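Local coordinates for metallo-beta-lactamase (Simiduia agarivorans, PDB 6MFI), which probably hydrolyses beta-lactam antibiotics as a zinc-dependent metallo-beta-lactamase of the B3 subclass, with two zinc ions in its active site, at residues Ser133-Ala138 / His188-Leu193; Ile105-His110 / Asp171-Gly176; Asp247-Pro252 / Asp273-Tyr278; Thr129-Pro134 / Gly165-Gly170. One frame throughout, in Å; residues are numbered along the deposited sequence.

Contact 1: residues Ser133-Ala138 / His188-Leu193; sequences SPAAAA and HTPGAL. With ZN (zinc ion), chain C.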
loop_
_atom_site.group_PDB
_atom_site.type_symbol
_atom_site.label_atom_id
_atom_site.label_comp_id
_atom_site.label_asym_id
_atom_site.label_seq_id
_atom_site.Cartn_x
_atom_site.Cartn_y
_atom_site.Cartn_z
ATOM N N SER A 133 -8.303 -3.510 -8.574
ATOM C CA SER A 133 -7.974 -3.819 -9.953
ATOM C C SER A 133 -8.544 -5.188 -10.324
ATOM O O SER A 133 -8.821 -6.011 -9.448
ATOM C CB SER A 133 -6.458 -3.795 -10.153
ATOM O OG SER A 133 -5.822 -4.764 -9.339
ATOM N N PRO A 134 -8.745 -5.445 -11.622
ATOM C CA PRO A 134 -9.329 -6.737 -12.028
ATOM C C PRO A 134 -8.581 -7.954 -11.505
ATOM O O PRO A 134 -9.219 -8.905 -11.037
ATOM C CB PRO A 134 -9.289 -6.661 -13.560
ATOM C CG PRO A 134 -9.389 -5.206 -13.855
ATOM C CD PRO A 134 -8.624 -4.514 -12.759
ATOM N N ALA A 135 -7.248 -7.953 -11.569
ATOM C CA ALA A 135 -6.493 -9.099 -11.070
ATOM C C ALA A 135 -6.594 -9.210 -9.554
ATOM O O ALA A 135 -6.695 -10.317 -9.012
ATOM C CB ALA A 135 -5.032 -9.001 -11.506
ATOM N N ALA A 136 -6.568 -8.076 -8.852
ATOM C CA ALA A 136 -6.710 -8.110 -7.401
ATOM C C ALA A 136 -8.125 -8.502 -6.997
ATOM O O ALA A 136 -8.314 -9.240 -6.023
ATOM C CB ALA A 136 -6.334 -6.755 -6.803
ATOM N N ALA A 137 -9.129 -8.026 -7.739
ATOM C CA ALA A 137 -10.515 -8.344 -7.410
ATOM C C ALA A 137 -10.777 -9.844 -7.459
ATOM O O ALA A 137 -11.586 -10.356 -6.679
ATOM C CB ALA A 137 -11.463 -7.608 -8.355
ATOM N N ALA A 138 -10.107 -10.560 -8.366
ATOM C CA ALA A 138 -10.264 -12.009 -8.419
ATOM C C ALA A 138 -9.698 -12.669 -7.168
ATOM O O ALA A 138 -10.249 -13.663 -6.679
ATOM C CB ALA A 138 -9.592 -12.565 -9.672
ATOM N N HIS A 188 5.264 -7.369 -8.666
ATOM C CA HIS A 188 5.148 -8.092 -7.405
ATOM C C HIS A 188 3.892 -8.953 -7.389
ATOM O O HIS A 188 3.922 -10.101 -6.928
ATOM C CB HIS A 188 5.145 -7.104 -6.238
ATOM C CG HIS A 188 5.148 -7.758 -4.894
ATOM N ND1 HIS A 188 6.291 -8.262 -4.313
ATOM C CD2 HIS A 188 4.145 -7.990 -4.014
ATOM C CE1 HIS A 188 5.993 -8.776 -3.133
ATOM N NE2 HIS A 188 4.698 -8.623 -2.928
ATOM N N THR A 189 2.784 -8.413 -7.879
ATOM C CA THR A 189 1.543 -9.135 -8.106
ATOM C C THR A 189 0.986 -8.688 -9.447
ATOM O O THR A 189 1.354 -7.620 -9.949
ATOM C CB THR A 189 0.503 -8.873 -7.005
ATOM O OG1 THR A 189 0.060 -7.513 -7.082
ATOM C CG2 THR A 189 1.080 -9.146 -5.623
ATOM N N PRO A 190 0.108 -9.485 -10.060
ATOM C CA PRO A 190 -0.503 -9.042 -11.323
ATOM C C PRO A 190 -1.365 -7.797 -11.181
ATOM O O PRO A 190 -1.422 -6.988 -12.113
ATOM C CB PRO A 190 -1.336 -10.257 -11.760
ATOM C CG PRO A 190 -1.489 -11.095 -10.529
ATOM C CD PRO A 190 -0.238 -10.881 -9.743
ATOM N N GLY A 191 -2.029 -7.613 -10.042
ATOM C CA GLY A 191 -2.940 -6.495 -9.884
ATOM C C GLY A 191 -2.500 -5.453 -8.877
ATOM O O GLY A 191 -3.339 -4.828 -8.222
ATOM N N ALA A 192 -1.191 -5.250 -8.748
ATOM C CA ALA A 192 -0.681 -4.252 -7.819
ATOM C C ALA A 192 -0.987 -2.844 -8.317
ATOM O O ALA A 192 -1.022 -2.578 -9.521
ATOM C CB ALA A 192 0.824 -4.420 -7.625
ATOM N N LEU A 193 -1.206 -1.935 -7.370
ATOM C CA LEU A 193 -1.537 -0.551 -7.673
ATOM C C LEU A 193 -0.646 0.386 -6.871
ATOM O O LEU A 193 -0.193 0.054 -5.772
ATOM C CB LEU A 193 -3.011 -0.243 -7.365
ATOM C CG LEU A 193 -4.078 -0.912 -8.231
ATOM C CD1 LEU A 193 -5.461 -0.399 -7.858
ATOM C CD2 LEU A 193 -3.801 -0.680 -9.707
HETATM ZN ZN ZN C . 3.371 -8.918 -1.415
HETATM O O HOH W 1 3.969 -9.135 0.461
#
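Ala135 places its CB over one face of the Pro190-Gly191 peptide, almost directly above the nitrogen, with Ala135 CB to Gly191 N at 3.6 Å. The N-H at the edge of that peptide is bonded to Glu111 OE1, outside the two segments. The next flat group, the Gly191 carbonyl, is met near its own plane and on the CA side by Ser133: OG donates to Gly191 O at 2.7 Å, tilted 20° from the plane, with a C=O...OG angle of 114°. Ser133 OG stands between its backbone N and carbonyl carbon (chi1 61°), which also lets it take a weak bond from Ala136 N at 3.4 Å. Ser133 is thus the N-cap of helix 134-142 while its hydroxyl ties that helix start to the facing loop. The loop makes a type I turn from Thr189 to Ala192, and in this metallo-beta-lactamase fold it follows directly on a zinc ligand: His188 NE2 binds the zinc ion at 2.0 Å, its site completed by His110, His112 and water 1. The helix start comes close, Ala135 CA to Gly191 CA 4.6 Å, where the glycine has no side chain to intervene. Apolar contacts border the bond: Ala135 CB meets Pro190 CB at 3.9 Å, and Leu193 CD2 reaches Ser133 CB at 4.1 Å.

Contact 2: residues Ile105-His110 / Asp171-Gly176; sequences ILLHSH and DQIALG. With ZN (zinc ion), chain C.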
loop_
_atom_site.group_PDB
_atom_site.type_symbol
_atom_site.label_atom_id
_atom_site.label_comp_id
_atom_site.label_asym_id
_atom_site.label_seq_id
_atom_site.Cartn_x
_atom_site.Cartn_y
_atom_site.Cartn_z
ATOM N N ILE A 105 -14.546 4.267 1.465
ATOM C CA ILE A 105 -13.867 3.643 0.334
ATOM C C ILE A 105 -12.649 2.888 0.846
ATOM O O ILE A 105 -11.875 3.418 1.649
ATOM C CB ILE A 105 -13.453 4.684 -0.727
ATOM C CG1 ILE A 105 -14.691 5.307 -1.375
ATOM C CG2 ILE A 105 -12.561 4.053 -1.784
ATOM C CD1 ILE A 105 -14.377 6.342 -2.430
ATOM N N LEU A 106 -12.484 1.651 0.385
ATOM C CA LEU A 106 -11.321 0.831 0.700
ATOM C C LEU A 106 -10.505 0.609 -0.566
ATOM O O LEU A 106 -11.049 0.201 -1.597
ATOM C CB LEU A 106 -11.740 -0.514 1.298
ATOM C CG LEU A 106 -12.366 -0.504 2.692
ATOM C CD1 LEU A 106 -12.913 -1.879 3.032
ATOM C CD2 LEU A 106 -11.354 -0.058 3.737
ATOM N N LEU A 107 -9.206 0.881 -0.486
ATOM C CA LEU A 107 -8.276 0.652 -1.580
ATOM C C LEU A 107 -7.201 -0.331 -1.135
ATOM O O LEU A 107 -7.121 -0.715 0.034
ATOM C CB LEU A 107 -7.642 1.965 -2.056
ATOM C CG LEU A 107 -8.609 3.088 -2.437
ATOM C CD1 LEU A 107 -7.845 4.336 -2.855
ATOM C CD2 LEU A 107 -9.553 2.634 -3.540
ATOM N N HIS A 108 -6.362 -0.737 -2.086
ATOM C CA HIS A 108 -5.343 -1.741 -1.824
ATOM C C HIS A 108 -4.067 -1.397 -2.575
ATOM O O HIS A 108 -4.093 -0.712 -3.602
ATOM C CB HIS A 108 -5.814 -3.144 -2.234
ATOM C CG HIS A 108 -5.946 -3.329 -3.715
ATOM N ND1 HIS A 108 -4.859 -3.523 -4.542
ATOM C CD2 HIS A 108 -7.036 -3.351 -4.517
ATOM C CE1 HIS A 108 -5.274 -3.650 -5.788
ATOM N NE2 HIS A 108 -6.591 -3.551 -5.801
ATOM N N SER A 109 -2.945 -1.888 -2.050
ATOM C CA SER A 109 -1.680 -1.841 -2.771
ATOM C C SER A 109 -1.595 -3.037 -3.708
ATOM O O SER A 109 -1.759 -2.893 -4.924
ATOM C CB SER A 109 -0.501 -1.829 -1.797
ATOM O OG SER A 109 -0.558 -2.933 -0.911
ATOM N N HIS A 110 -1.346 -4.223 -3.154
ATOM C CA HIS A 110 -1.395 -5.456 -3.924
ATOM C C HIS A 110 -2.059 -6.543 -3.090
ATOM O O HIS A 110 -2.172 -6.438 -1.867
ATOM C CB HIS A 110 -0.002 -5.894 -4.399
ATOM C CG HIS A 110 0.954 -6.209 -3.293
ATOM N ND1 HIS A 110 1.879 -5.299 -2.828
ATOM C CD2 HIS A 110 1.147 -7.341 -2.576
ATOM C CE1 HIS A 110 2.592 -5.854 -1.864
ATOM N NE2 HIS A 110 2.168 -7.093 -1.692
ATOM N N ASP A 171 -7.277 5.523 -13.355
ATOM C CA ASP A 171 -8.607 5.842 -12.856
ATOM C C ASP A 171 -8.522 6.680 -11.585
ATOM O O ASP A 171 -7.590 6.552 -10.787
ATOM C CB ASP A 171 -9.398 4.564 -12.585
ATOM C CG ASP A 171 -9.959 3.946 -13.849
ATOM O OD1 ASP A 171 -9.846 4.577 -14.921
ATOM O OD2 ASP A 171 -10.518 2.832 -13.770
ATOM N N GLN A 172 -9.517 7.542 -11.403
ATOM C CA GLN A 172 -9.591 8.414 -10.243
ATOM C C GLN A 172 -10.632 7.908 -9.252
ATOM O O GLN A 172 -11.636 7.299 -9.630
ATOM C CB GLN A 172 -9.924 9.849 -10.656
ATOM C CG GLN A 172 -8.760 10.603 -11.273
ATOM C CD GLN A 172 -9.118 12.031 -11.633
ATOM O OE1 GLN A 172 -10.021 12.624 -11.043
ATOM N NE2 GLN A 172 -8.407 12.595 -12.602
ATOM N N ILE A 173 -10.376 8.167 -7.973
ATOM C CA ILE A 173 -11.286 7.824 -6.887
ATOM C C ILE A 173 -11.692 9.120 -6.202
ATOM O O ILE A 173 -10.834 9.854 -5.696
ATOM C CB ILE A 173 -10.646 6.848 -5.888
ATOM C CG1 ILE A 173 -10.460 5.472 -6.530
ATOM C CG2 ILE A 173 -11.489 6.745 -4.628
ATOM C CD1 ILE A 173 -11.755 4.733 -6.786
ATOM N N ALA A 174 -12.992 9.404 -6.189
ATOM C CA ALA A 174 -13.522 10.649 -5.652
ATOM C C ALA A 174 -14.413 10.357 -4.453
ATOM O O ALA A 174 -15.245 9.445 -4.498
ATOM C CB ALA A 174 -14.306 11.416 -6.719
ATOM N N LEU A 175 -14.234 11.138 -3.385
ATOM C CA LEU A 175 -15.060 11.018 -2.185
ATOM C C LEU A 175 -15.073 12.389 -1.514
ATOM O O LEU A 175 -14.147 12.725 -0.767
ATOM C CB LEU A 175 -14.530 9.940 -1.252
ATOM C CG LEU A 175 -15.384 9.655 -0.015
ATOM C CD1 LEU A 175 -16.716 9.030 -0.409
ATOM C CD2 LEU A 175 -14.635 8.763 0.964
ATOM N N GLY A 176 -16.119 13.167 -1.781
ATOM C CA GLY A 176 -16.171 14.537 -1.310
ATOM C C GLY A 176 -15.050 15.376 -1.886
ATOM O O GLY A 176 -14.932 15.510 -3.108
HETATM ZN ZN ZN C . 3.371 -8.918 -1.415
HETATM O O HOH W 1 3.969 -9.135 0.461
#
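Ile105 and Leu107 meet Ile173 and Leu175 between the two beta sheets of the alpha-beta/beta-alpha sandwich that defines metallo-beta-lactamases. Strands 105-107 and 172-175 belong to different sheets; their axes pass 9.6 Å apart at 152°, too far to pair, and no hydrogen bond crosses. The side-chain contacts across are apolar. Ile105 CD1 does most of the touching, lying 3.7 Å from Ile173 CG2 and 3.8 Å from Leu175 CB; it also lies 3.8 Å from the backbone atom Ala174 O. Ile105 and Leu175 reach toward each other tip to tip, whereas Ile105 and Ile173 slide past one another in opposite directions. Leu107 adds a looser approach, its CD2 4.2 Å from Ile173 CG1. Val76 touches both Leu107 and Leu175, and Leu180 lies against Leu107 and Ile173, extending the same buried layer.

Polar and metal interactions belong to the end of 105-110, away from the other strand. The chain leaves the sheet into the HxHxDH zinc-binding motif, of which His110 is the first ligand. The His108 ring gives a weak bond from ND1 to Ser109 O, with His110 N in its plane at the edge. Water 1 likewise lies at the edge of the His110 ring, in its plane, and His110 NE2 binds the zinc ion at 2.2 Å.

Contact 3: residues Asp247-Pro252 / Asp273-Tyr278; sequences DLLLTP and DACRQY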
loop_
_atom_site.group_PDB
_atom_site.type_symbol
_atom_site.label_atom_id
_atom_site.label_comp_id
_atom_site.label_asym_id
_atom_site.label_seq_id
_atom_site.Cartn_x
_atom_site.Cartn_y
_atom_site.Cartn_z
ATOM N N ASP A 247 6.188 14.098 -4.015
ATOM C CA ASP A 247 6.966 14.785 -2.992
ATOM C C ASP A 247 7.187 13.942 -1.745
ATOM O O ASP A 247 8.237 14.065 -1.110
ATOM C CB ASP A 247 6.281 16.097 -2.592
ATOM C CG ASP A 247 5.992 16.992 -3.779
ATOM O OD1 ASP A 247 6.896 17.181 -4.620
ATOM O OD2 ASP A 247 4.858 17.509 -3.871
ATOM N N LEU A 248 6.227 13.090 -1.388
ATOM C CA LEU A 248 6.315 12.244 -0.206
ATOM C C LEU A 248 6.003 10.811 -0.612
ATOM O O LEU A 248 5.032 10.569 -1.336
ATOM C CB LEU A 248 5.349 12.724 0.885
ATOM C CG LEU A 248 5.592 12.288 2.333
ATOM C CD1 LEU A 248 5.008 13.312 3.289
ATOM C CD2 LEU A 248 5.001 10.912 2.610
ATOM N N LEU A 249 6.819 9.870 -0.147
ATOM C CA LEU A 249 6.701 8.468 -0.525
ATOM C C LEU A 249 6.274 7.625 0.671
ATOM O O LEU A 249 6.788 7.796 1.780
ATOM C CB LEU A 249 8.024 7.937 -1.086
ATOM C CG LEU A 249 8.002 6.504 -1.623
ATOM C CD1 LEU A 249 7.181 6.419 -2.899
ATOM C CD2 LEU A 249 9.416 5.998 -1.859
ATOM N N LEU A 250 5.332 6.715 0.432
ATOM C CA LEU A 250 4.861 5.771 1.434
ATOM C C LEU A 250 4.809 4.379 0.822
ATOM O O LEU A 250 4.520 4.218 -0.367
ATOM C CB LEU A 250 3.476 6.160 1.972
ATOM C CG LEU A 250 3.422 7.395 2.873
ATOM C CD1 LEU A 250 1.982 7.755 3.202
ATOM C CD2 LEU A 250 4.225 7.166 4.145
ATOM N N THR A 251 5.091 3.371 1.643
ATOM C CA THR A 251 5.180 2.000 1.166
ATOM C C THR A 251 4.401 1.064 2.077
ATOM O O THR A 251 4.344 1.276 3.292
ATOM C CB THR A 251 6.642 1.536 1.092
ATOM O OG1 THR A 251 7.298 1.802 2.337
ATOM C CG2 THR A 251 7.373 2.263 -0.028
ATOM N N PRO A 252 3.784 0.018 1.511
ATOM C CA PRO A 252 3.055 -0.946 2.355
ATOM C C PRO A 252 3.932 -1.602 3.404
ATOM O O PRO A 252 3.464 -1.887 4.513
ATOM C CB PRO A 252 2.518 -1.961 1.337
ATOM C CG PRO A 252 2.465 -1.213 0.051
ATOM C CD PRO A 252 3.636 -0.282 0.077
ATOM N N ASP A 273 12.557 13.768 -5.414
ATOM C CA ASP A 273 12.840 12.594 -6.243
ATOM C C ASP A 273 12.672 11.298 -5.450
ATOM O O ASP A 273 13.447 10.352 -5.601
ATOM C CB ASP A 273 14.239 12.675 -6.860
ATOM C CG ASP A 273 14.340 13.735 -7.937
ATOM O OD1 ASP A 273 13.608 14.743 -7.851
ATOM O OD2 ASP A 273 15.154 13.562 -8.868
ATOM N N ALA A 274 11.650 11.256 -4.593
ATOM C CA ALA A 274 11.411 10.066 -3.783
ATOM C C ALA A 274 10.976 8.891 -4.650
ATOM O O ALA A 274 11.500 7.779 -4.516
ATOM C CB ALA A 274 10.366 10.362 -2.708
ATOM N N CYS A 275 10.015 9.121 -5.548
ATOM C CA CYS A 275 9.555 8.050 -6.424
ATOM C C CYS A 275 10.576 7.728 -7.506
ATOM O O CYS A 275 10.593 6.607 -8.026
ATOM C CB CYS A 275 8.212 8.428 -7.051
ATOM S SG CYS A 275 6.846 8.504 -5.873
ATOM N N ARG A 276 11.432 8.691 -7.856
ATOM C CA ARG A 276 12.472 8.428 -8.845
ATOM C C ARG A 276 13.555 7.521 -8.273
ATOM O O ARG A 276 14.062 6.634 -8.968
ATOM C CB ARG A 276 13.076 9.745 -9.333
ATOM C CG ARG A 276 14.111 9.587 -10.434
ATOM C CD ARG A 276 14.325 10.896 -11.175
ATOM N NE ARG A 276 13.092 11.391 -11.780
ATOM C CZ ARG A 276 12.593 10.948 -12.929
ATOM N NH1 ARG A 276 13.223 10.000 -13.608
ATOM N NH2 ARG A 276 11.464 11.456 -13.402
ATOM N N GLN A 277 13.918 7.730 -7.005
ATOM C CA GLN A 277 14.937 6.895 -6.379
ATOM C C GLN A 277 14.398 5.506 -6.061
ATOM O O GLN A 277 15.116 4.509 -6.199
ATOM C CB GLN A 277 15.458 7.571 -5.110
ATOM C CG GLN A 277 16.538 6.789 -4.380
ATOM C CD GLN A 277 17.866 6.805 -5.112
ATOM O OE1 GLN A 277 18.234 7.803 -5.731
ATOM N NE2 GLN A 277 18.592 5.696 -5.043
ATOM N N TYR A 278 13.134 5.420 -5.640
ATOM C CA TYR A 278 12.561 4.130 -5.271
ATOM C C TYR A 278 12.402 3.228 -6.489
ATOM O O TYR A 278 12.748 2.042 -6.445
ATOM C CB TYR A 278 11.217 4.335 -4.572
ATOM C CG TYR A 278 10.558 3.049 -4.123
ATOM C CD1 TYR A 278 10.973 2.400 -2.968
ATOM C CD2 TYR A 278 9.519 2.487 -4.853
ATOM C CE1 TYR A 278 10.375 1.225 -2.553
ATOM C CE2 TYR A 278 8.914 1.312 -4.446
ATOM C CZ TYR A 278 9.346 0.687 -3.295
ATOM O OH TYR A 278 8.747 -0.482 -2.885
#
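Leu249 and Thr251 join Ala274 and Tyr278 in a buried apolar helix-on-sheet contact, where the start of the C-terminal helix 274-291 packs on strand 248-250, an outermost strand of the second sheet in the metallo-beta-lactamase sandwich. Over residues 274-278 the helix axis runs 46° from that of strand 248-250 and 8.5 Å from it at closest, and no hydrogen bond crosses between the two. Leu249 enters three of the four residue contacts. Its CB meets Ala274 CB at 3.7 Å, and its CG stands anti to the backbone N (chi1 -175°). Of the two branches beyond, CD2 lies against both Tyr278 CB, at 3.7 Å, and Ala274 O. The Leu249 and Tyr278 side chains cross at about a right angle, CD2 coming obliquely to the near end of the ring. The other branch, CD1, is directed to Cys275 SG, but this cysteine has two conformers and that approach is less certain. A disulfide from Cys275 to Cys246, just before the strand, fastens the same two elements covalently.

Farther along, Thr251 has its hydroxyl turned to His253 O and Ser257 OG, which leaves the methyl for the tyrosine. His253 is a ligand of the second zinc ion, and the Thr251 side chain lies about 9 Å from a bound zinc ion. Tyr278 OH bonds to Asp212 O, anchoring the far end of the ring, and Thr251 CG2 rests 4.1 Å from Tyr278 CE1.

Contact 4: residues Thr129-Pro134 / Gly165-Gly170; sequences TLYASP and GLVNDG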
loop_
_atom_site.group_PDB
_atom_site.type_symbol
_atom_site.label_atom_id
_atom_site.label_comp_id
_atom_site.label_asym_id
_atom_site.label_seq_id
_atom_site.Cartn_x
_atom_site.Cartn_y
_atom_site.Cartn_z
ATOM N N THR A 129 -17.269 0.543 0.446
ATOM C CA THR A 129 -17.186 -0.165 -0.824
ATOM C C THR A 129 -15.719 -0.343 -1.190
ATOM O O THR A 129 -14.934 0.609 -1.126
ATOM C CB THR A 129 -17.927 0.585 -1.932
ATOM O OG1 THR A 129 -17.120 0.614 -3.116
ATOM C CG2 THR A 129 -18.243 2.005 -1.503
ATOM N N LEU A 130 -15.352 -1.564 -1.562
ATOM C CA LEU A 130 -13.967 -1.920 -1.832
ATOM C C LEU A 130 -13.708 -1.853 -3.332
ATOM O O LEU A 130 -14.368 -2.548 -4.111
ATOM C CB LEU A 130 -13.659 -3.314 -1.286
ATOM C CG LEU A 130 -12.349 -3.982 -1.698
ATOM C CD1 LEU A 130 -11.153 -3.152 -1.260
ATOM C CD2 LEU A 130 -12.291 -5.371 -1.094
ATOM N N TYR A 131 -12.758 -1.012 -3.729
ATOM C CA TYR A 131 -12.342 -0.887 -5.117
ATOM C C TYR A 131 -11.037 -1.642 -5.325
ATOM O O TYR A 131 -10.125 -1.567 -4.497
ATOM C CB TYR A 131 -12.161 0.582 -5.507
ATOM C CG TYR A 131 -13.445 1.379 -5.558
ATOM C CD1 TYR A 131 -13.990 1.930 -4.404
ATOM C CD2 TYR A 131 -14.111 1.585 -6.759
ATOM C CE1 TYR A 131 -15.160 2.660 -4.445
ATOM C CE2 TYR A 131 -15.285 2.315 -6.809
ATOM C CZ TYR A 131 -15.804 2.850 -5.650
ATOM O OH TYR A 131 -16.972 3.578 -5.690
ATOM N N ALA A 132 -10.950 -2.372 -6.435
ATOM C CA ALA A 132 -9.785 -3.204 -6.692
ATOM C C ALA A 132 -9.570 -3.348 -8.190
ATOM O O ALA A 132 -10.520 -3.315 -8.974
ATOM C CB ALA A 132 -9.933 -4.587 -6.048
ATOM N N SER A 133 -8.303 -3.510 -8.574
ATOM C CA SER A 133 -7.974 -3.819 -9.953
ATOM C C SER A 133 -8.544 -5.188 -10.324
ATOM O O SER A 133 -8.821 -6.011 -9.448
ATOM C CB SER A 133 -6.458 -3.795 -10.153
ATOM O OG SER A 133 -5.822 -4.764 -9.339
ATOM N N PRO A 134 -8.745 -5.445 -11.622
ATOM C CA PRO A 134 -9.329 -6.737 -12.028
ATOM C C PRO A 134 -8.581 -7.954 -11.505
ATOM O O PRO A 134 -9.219 -8.905 -11.037
ATOM C CB PRO A 134 -9.289 -6.661 -13.560
ATOM C CG PRO A 134 -9.389 -5.206 -13.855
ATOM C CD PRO A 134 -8.624 -4.514 -12.759
ATOM N N GLY A 165 -16.277 -2.127 -7.044
ATOM C CA GLY A 165 -15.858 -1.397 -8.224
ATOM C C GLY A 165 -14.485 -1.834 -8.671
ATOM O O GLY A 165 -13.663 -2.280 -7.864
ATOM N N LEU A 166 -14.235 -1.704 -9.971
ATOM C CA LEU A 166 -12.961 -2.082 -10.564
ATOM C C LEU A 166 -12.134 -0.839 -10.866
ATOM O O LEU A 166 -12.663 0.174 -11.334
ATOM C CB LEU A 166 -13.171 -2.898 -11.842
ATOM C CG LEU A 166 -13.115 -4.421 -11.693
ATOM C CD1 LEU A 166 -14.136 -4.912 -10.675
ATOM C CD2 LEU A 166 -13.323 -5.104 -13.036
ATOM N N VAL A 167 -10.834 -0.925 -10.596
ATOM C CA VAL A 167 -9.909 0.189 -10.772
ATOM C C VAL A 167 -8.946 -0.160 -11.899
ATOM O O VAL A 167 -8.210 -1.151 -11.812
ATOM C CB VAL A 167 -9.143 0.502 -9.479
ATOM C CG1 VAL A 167 -8.111 1.583 -9.728
ATOM C CG2 VAL A 167 -10.105 0.925 -8.387
ATOM N N ASN A 168 -8.948 0.654 -12.948
ATOM C CA ASN A 168 -8.030 0.494 -14.062
ATOM C C ASN A 168 -6.895 1.509 -13.944
ATOM O O ASN A 168 -6.868 2.352 -13.044
ATOM C CB ASN A 168 -8.772 0.635 -15.392
ATOM C CG ASN A 168 -9.884 -0.383 -15.547
ATOM O OD1 ASN A 168 -9.665 -1.490 -16.038
ATOM N ND2 ASN A 168 -11.088 -0.013 -15.124
ATOM N N ASP A 169 -5.945 1.423 -14.872
ATOM C CA ASP A 169 -4.790 2.312 -14.848
ATOM C C ASP A 169 -5.217 3.746 -15.136
ATOM O O ASP A 169 -5.907 4.014 -16.125
ATOM C CB ASP A 169 -3.748 1.853 -15.865
ATOM C CG ASP A 169 -2.498 2.710 -15.845
ATOM O OD1 ASP A 169 -1.962 2.955 -14.744
ATOM O OD2 ASP A 169 -2.052 3.140 -16.929
ATOM N N GLY A 170 -4.805 4.667 -14.268
ATOM C CA GLY A 170 -5.142 6.066 -14.417
ATOM C C GLY A 170 -6.507 6.462 -13.901
ATOM O O GLY A 170 -6.868 7.642 -13.999
#
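Strands 129-132 and 163-166 are parallel neighbours at the border of the seven-stranded sheet, paired here through Tyr131 with Gly165 and Ala132 with Leu166. Ala132 serves both backbone bonds. Its N donates to Gly165 O at 3.1 Å with an N-H...O angle of 159°, and its O accepts from Val167 N at 2.9 Å. The second donor, which lies beyond the last bridged pair, stands well above the carbonyl plane, 58° out of it. Ala132 O also receives a CA-H...O contact from Leu166 CA at 3.2 Å; a like contact runs from Ser133 CA to Val167 O.

The two strands are the ends of a beta-alpha-beta crossover: the first runs straight into helix 134-142, and the chain returns along 163-166 as an outermost strand. On the face carrying Tyr131, Gly165 CA approaches the ring obliquely, 3.8 Å from Tyr131 CD2. Val167 then packs against the base of the same side chain: its CG2, anti to the carbonyl carbon, reaches Tyr131 CB at 3.6 Å. Leu193 and Trp195 of the other sheet adjoin Val167, which so lies in the core of the sandwich. On the face carrying Ala132 and Leu166, Leu166 CD2 lies 4.0 Å from Pro134 CG in the first turn of the helix, the two side chains crossing obliquely. The same proline ring is laid against the loop backbone, Pro134 CD lying 3.5 Å from Val167 O.

From the N terminus, strand 103-107 opens contact 2, and strand 129-132 with the helix that follows opens contacts 4 and 1 in turn, the two sharing Ser133 and Pro134. Contact 4 closes first, at 165-170, within the span of contact 2, which closes straight after at 171-176 as the chain passes to the second sheet. Contact 1 crosses contact 2, closing only at 188-193, and brings a second histidine to the zinc ion that His110 binds. Contacts 2 and 4 are also joined by backbone bonds between adjacent strands. Contact 3 comes later, in series, tying the C-terminal helix to the second sheet; it touches contact 2 through Pro252 and Ser109.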